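Local coordinates for protein gamma-D-glutamyl-L-lysine dipeptidyl-peptidase (Bacillus cereus ATCC 10987, PDB 3H41) that probably cleaves the gamma-D-glutamyl-L-lysine bond of murein peptides as an NlpC/P60 cysteine peptidase, releasing L-Ala-gamma-D-Glu during cell wall degradation, at residues S239-V245 / A306-L310. Coordinates in Å, arbitrary orientation, origin at the centre of the assembly. Residues are numbered along the deposited sequence.
Sequences SRNGVAV and ARRYL
Strand 243-245 runs antiparallel to strand 306-308 (133° between directions, axes 4.4 Å apart), pairing V243 with R308 and A244 with R307. The V243-R308 pair is hydrogen-bonded both ways: V243 N to R308 O is 2.9 Å, R308 N to V243 O 2.8 Å. V245 N reaches A306 O at 2.9 Å, and a water bridges V245 O and A306 N. R307, which loses the largest area to the other segment (121 Å²), folds back (chi1 and chi2 both m) into the bend of 239-242. Its NH1 donates to G242 O (3.0 Å), while A244 CA lies over one guanidinium face and S239 O over the other. On the sheet face of V243, V245 CG2 packs 3.5 Å from R308 CB; R308 itself forms a salt bridge with D254. G242 (phi 72°) sets its CA 4.0 Å from the Y309 ring centroid, a CH-pi contact over the face. Strand 243-245, following helix 235-238, is an outermost strand of the antiparallel sheet of the NlpC/P60 domain within this chain, with 303-308 between it and strand 255-259.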
# COMPACT_ATOMS: atom_id res chain seq x y z
N SER A 239 -10.82 -12.25 1.35
CA SER A 239 -11.66 -13.15 2.14
C SER A 239 -11.81 -14.55 1.51
O SER A 239 -12.33 -15.46 2.18
CB SER A 239 -13.07 -12.53 2.35
OG SER A 239 -13.91 -12.72 1.21
N ARG A 240 -11.44 -14.69 0.25
CA ARG A 240 -11.59 -15.94 -0.54
C ARG A 240 -10.23 -16.52 -0.98
O ARG A 240 -10.17 -17.47 -1.73
CB ARG A 240 -12.46 -15.73 -1.78
CG ARG A 240 -13.96 -15.45 -1.49
CD ARG A 240 -14.43 -16.26 -0.30
NE ARG A 240 -15.88 -16.36 -0.19
CZ ARG A 240 -16.65 -15.64 0.62
NH1 ARG A 240 -16.14 -14.68 1.40
NH2 ARG A 240 -17.96 -15.86 0.63
N ASN A 241 -9.14 -15.95 -0.48
CA ASN A 241 -7.81 -16.51 -0.68
C ASN A 241 -7.16 -16.90 0.63
O ASN A 241 -7.68 -16.57 1.68
CB ASN A 241 -7.01 -15.54 -1.53
CG ASN A 241 -7.49 -15.60 -2.99
OD1 ASN A 241 -7.10 -16.51 -3.72
ND2 ASN A 241 -8.38 -14.68 -3.40
N GLY A 242 -6.08 -17.67 0.59
CA GLY A 242 -5.56 -18.30 1.79
C GLY A 242 -6.47 -19.44 2.27
O GLY A 242 -7.37 -19.84 1.57
N VAL A 243 -6.25 -19.92 3.48
CA VAL A 243 -6.96 -21.07 4.01
C VAL A 243 -8.05 -20.66 5.01
O VAL A 243 -7.82 -19.92 5.97
CB VAL A 243 -5.96 -22.09 4.64
CG1 VAL A 243 -6.68 -23.28 5.24
CG2 VAL A 243 -4.97 -22.56 3.58
N ALA A 244 -9.26 -21.15 4.78
CA ALA A 244 -10.37 -20.89 5.67
C ALA A 244 -10.09 -21.31 7.10
O ALA A 244 -9.61 -22.41 7.32
CB ALA A 244 -11.63 -21.61 5.14
N VAL A 245 -10.41 -20.45 8.06
CA VAL A 245 -10.17 -20.72 9.48
C VAL A 245 -11.51 -20.58 10.22
O VAL A 245 -12.26 -19.64 9.95
CB VAL A 245 -9.15 -19.71 10.09
CG1 VAL A 245 -9.01 -19.91 11.62
CG2 VAL A 245 -7.77 -19.84 9.41
N ALA A 306 -12.71 -16.08 8.54
CA ALA A 306 -11.31 -15.75 8.74
C ALA A 306 -10.46 -16.58 7.78
O ALA A 306 -10.85 -17.71 7.41
CB ALA A 306 -10.89 -15.97 10.21
N ARG A 307 -9.34 -16.00 7.35
CA ARG A 307 -8.41 -16.66 6.42
C ARG A 307 -6.98 -16.64 6.98
O ARG A 307 -6.55 -15.65 7.60
CB ARG A 307 -8.42 -15.91 5.10
CG ARG A 307 -9.69 -16.07 4.32
CD ARG A 307 -9.63 -17.43 3.58
NE ARG A 307 -10.93 -17.96 3.35
CZ ARG A 307 -11.24 -18.79 2.36
NH1 ARG A 307 -10.34 -19.18 1.44
NH2 ARG A 307 -12.47 -19.20 2.27
N ARG A 308 -6.24 -17.72 6.72
CA ARG A 308 -4.84 -17.83 7.12
C ARG A 308 -3.92 -17.85 5.90
O ARG A 308 -4.12 -18.58 4.94
CB ARG A 308 -4.63 -19.05 8.01
CG ARG A 308 -3.20 -19.24 8.58
CD ARG A 308 -3.18 -20.35 9.65
NE ARG A 308 -4.13 -20.01 10.69
CZ ARG A 308 -4.71 -20.84 11.54
NH1 ARG A 308 -4.45 -22.15 11.51
NH2 ARG A 308 -5.59 -20.36 12.40
N TYR A 309 -2.90 -17.00 5.94
CA TYR A 309 -2.03 -16.78 4.80
C TYR A 309 -0.60 -17.22 5.13
O TYR A 309 0.23 -17.36 4.23
CB TYR A 309 -2.10 -15.30 4.40
CG TYR A 309 -3.29 -14.93 3.52
CD1 TYR A 309 -3.18 -14.98 2.14
CD2 TYR A 309 -4.51 -14.48 4.06
CE1 TYR A 309 -4.27 -14.63 1.30
CE2 TYR A 309 -5.59 -14.14 3.24
CZ TYR A 309 -5.46 -14.21 1.86
OH TYR A 309 -6.52 -13.85 1.03
N LEU A 310 -0.33 -17.46 6.41
CA LEU A 310 0.97 -17.94 6.86
C LEU A 310 1.05 -19.44 6.63
O LEU A 310 0.09 -20.17 6.92
CB LEU A 310 1.16 -17.68 8.34
CG LEU A 310 1.34 -16.22 8.73
CD1 LEU A 310 1.45 -16.09 10.24
CD2 LEU A 310 2.59 -15.65 8.06
O HOH W 1 -13.51 -18.96 7.84